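Local coordinates for protein acyl-CoA thioesterase YbgC (Helicobacter pylori, PDB 2PZH) that hydrolyses the thioester bond of acyl-CoAs, acting on long-chain fatty acyl-CoAs and benzoyl-CoA, and may take part in phospholipid metabolism, at residues E28-E33 / L68-Q73. Numbering follows the deposited sequence.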
loop_
_atom_site.group_PDB
_atom_site.type_symbol
_atom_site.label_atom_id
_atom_site.label_comp_id
_atom_site.label_asym_id
_atom_site.label_seq_id
_atom_site.Cartn_x
_atom_site.Cartn_y
_atom_site.Cartn_z
ATOM N N GLU A 28 11.444 -6.942 2.243
ATOM C CA GLU A 28 12.161 -5.678 2.255
ATOM C C GLU A 28 12.404 -5.242 3.684
ATOM O O GLU A 28 13.517 -4.847 4.026
ATOM C CB GLU A 28 11.380 -4.600 1.513
ATOM C CG GLU A 28 12.227 -3.420 1.064
ATOM C CD GLU A 28 12.815 -2.620 2.199
ATOM O OE1 GLU A 28 14.049 -2.430 2.177
ATOM O OE2 GLU A 28 12.054 -2.156 3.087
ATOM N N ARG A 29 11.367 -5.281 4.518
ATOM C CA ARG A 29 11.536 -4.887 5.929
ATOM C C ARG A 29 12.694 -5.683 6.557
ATOM O O ARG A 29 13.566 -5.102 7.233
ATOM C CB ARG A 29 10.251 -5.135 6.719
ATOM C CG ARG A 29 9.071 -4.358 6.168
ATOM C CD ARG A 29 7.854 -4.618 7.030
ATOM N NE ARG A 29 6.634 -4.200 6.348
ATOM C CZ ARG A 29 5.423 -4.511 6.778
ATOM N NH1 ARG A 29 5.289 -5.232 7.886
ATOM N NH2 ARG A 29 4.349 -4.112 6.105
ATOM N N ALA A 30 12.691 -6.994 6.329
ATOM C CA ALA A 30 13.747 -7.882 6.881
ATOM C C ALA A 30 15.166 -7.432 6.518
ATOM O O ALA A 30 16.082 -7.414 7.370
ATOM C CB ALA A 30 13.527 -9.331 6.418
ATOM N N ARG A 31 15.345 -7.109 5.243
ATOM C CA ARG A 31 16.616 -6.654 4.729
ATOM C C ARG A 31 17.022 -5.335 5.374
ATOM O O ARG A 31 18.149 -5.211 5.877
ATOM C CB ARG A 31 16.570 -6.494 3.213
ATOM C CG ARG A 31 16.171 -7.751 2.477
ATOM C CD ARG A 31 16.463 -7.607 0.996
ATOM N NE ARG A 31 15.625 -6.634 0.304
ATOM C CZ ARG A 31 14.439 -6.929 -0.232
ATOM N NH1 ARG A 31 13.949 -8.149 -0.118
ATOM N NH2 ARG A 31 13.747 -6.008 -0.879
ATOM N N SER A 32 16.106 -4.366 5.381
ATOM C CA SER A 32 16.400 -3.043 5.942
ATOM C C SER A 32 16.671 -3.110 7.453
ATOM O O SER A 32 17.561 -2.435 7.967
ATOM C CB SER A 32 15.287 -2.043 5.639
ATOM O OG SER A 32 15.320 -1.649 4.267
ATOM N N GLU A 33 15.926 -3.942 8.162
ATOM C CA GLU A 33 16.127 -4.036 9.600
ATOM C C GLU A 33 17.551 -4.516 9.950
ATOM O O GLU A 33 18.089 -4.127 10.976
ATOM C CB GLU A 33 15.059 -4.905 10.252
ATOM C CG GLU A 33 15.027 -4.813 11.786
ATOM C CD GLU A 33 14.577 -3.451 12.319
ATOM O OE1 GLU A 33 13.973 -2.648 11.569
ATOM O OE2 GLU A 33 14.817 -3.182 13.515
ATOM N N LEU A 68 4.185 -13.894 10.936
ATOM C CA LEU A 68 5.022 -14.489 9.913
ATOM C C LEU A 68 6.463 -14.245 10.291
ATOM O O LEU A 68 6.807 -13.204 10.819
ATOM C CB LEU A 68 4.745 -13.850 8.543
ATOM C CG LEU A 68 3.279 -13.829 8.079
ATOM C CD1 LEU A 68 3.141 -13.299 6.659
ATOM C CD2 LEU A 68 2.658 -15.233 8.210
ATOM N N GLU A 69 7.310 -15.226 10.035
ATOM C CA GLU A 69 8.716 -15.069 10.334
ATOM C C GLU A 69 9.462 -15.004 9.017
ATOM O O GLU A 69 9.316 -15.885 8.173
ATOM C CB GLU A 69 9.194 -16.271 11.150
ATOM C CG GLU A 69 10.643 -16.215 11.505
ATOM C CD GLU A 69 10.995 -17.276 12.512
ATOM O OE1 GLU A 69 10.934 -16.958 13.712
ATOM O OE2 GLU A 69 11.288 -18.424 12.104
ATOM N N ILE A 70 10.270 -13.964 8.847
ATOM C CA ILE A 70 11.050 -13.819 7.639
ATOM C C ILE A 70 12.485 -14.263 7.920
ATOM O O ILE A 70 13.179 -13.687 8.760
ATOM C CB ILE A 70 11.023 -12.367 7.090
ATOM C CG1 ILE A 70 9.582 -11.934 6.830
ATOM C CG2 ILE A 70 11.715 -12.312 5.778
ATOM C CD1 ILE A 70 8.851 -11.520 8.048
ATOM N N ARG A 71 12.899 -15.301 7.210
ATOM C CA ARG A 71 14.249 -15.852 7.322
ATOM C C ARG A 71 15.135 -15.467 6.132
ATOM O O ARG A 71 14.805 -15.723 4.972
ATOM C CB ARG A 71 14.146 -17.370 7.492
ATOM C CG ARG A 71 13.194 -17.750 8.595
ATOM C CD ARG A 71 13.036 -19.268 8.765
ATOM N NE ARG A 71 11.983 -19.562 9.748
ATOM C CZ ARG A 71 11.439 -20.762 9.935
ATOM N NH1 ARG A 71 11.828 -21.805 9.207
ATOM N NH2 ARG A 71 10.494 -20.915 10.849
ATOM N N THR A 72 16.272 -14.847 6.421
ATOM C CA THR A 72 17.115 -14.308 5.369
ATOM C C THR A 72 18.524 -14.936 5.360
ATOM O O THR A 72 19.144 -15.081 6.413
ATOM C CB THR A 72 17.251 -12.797 5.533
ATOM O OG1 THR A 72 15.945 -12.197 5.545
ATOM C CG2 THR A 72 18.062 -12.200 4.399
ATOM N N GLN A 73 19.014 -15.282 4.177
ATOM C CA GLN A 73 20.393 -15.761 4.042
ATOM C C GLN A 73 21.082 -15.209 2.780
ATOM O O GLN A 73 20.427 -14.882 1.808
ATOM C CB GLN A 73 20.447 -17.287 4.103
ATOM C CG GLN A 73 19.992 -18.025 2.866
ATOM C CD GLN A 73 20.153 -19.531 3.022
ATOM O OE1 GLN A 73 20.312 -20.030 4.140
ATOM N NE2 GLN A 73 20.129 -20.256 1.906
#
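Ala30 of the helix lies over Ile70 of the strand, with CA of Ala30 6.6 Å from CA of Ile70, a close approach consistent with the small side chain of Ala30. The methyl CB of Ala30 points at the strand. It meets CG2 of Ile70 at 3.5 Å, a plain apolar contact. With chi1 at -57°, CG1 of Ile70 lies beside the backbone N and CG2 anti to it, which puts the CG2 methyl against the helix. Two residues further along the strand, Thr72 also faces the helix. Its OG1 comes to 3.9 Å from CB of Ala30, and this hydroxyl is hydrogen-bonded to NE2 of Gln86. No hydrogen bond joins the two segments. The side chain of Arg71, between Ile70 and Thr72, leaves the backbone away from the helix. On that other face NE of Arg71 forms a salt bridge with OE2 of Glu69 at 2.7 Å, and NH2 of Arg71 grips the same oxygen, side-on. On the helix, Arg29 and Glu33 form salt bridges with Glu10 and Arg6, respectively, of a second subunit. The contact is part of the hot-dog fold, in which the long helix packs against a curved antiparallel sheet. Strand 67-77 runs between strands 3-6 and 81-92, and Met3 and Gln86 from these neighbours also touch Ala30.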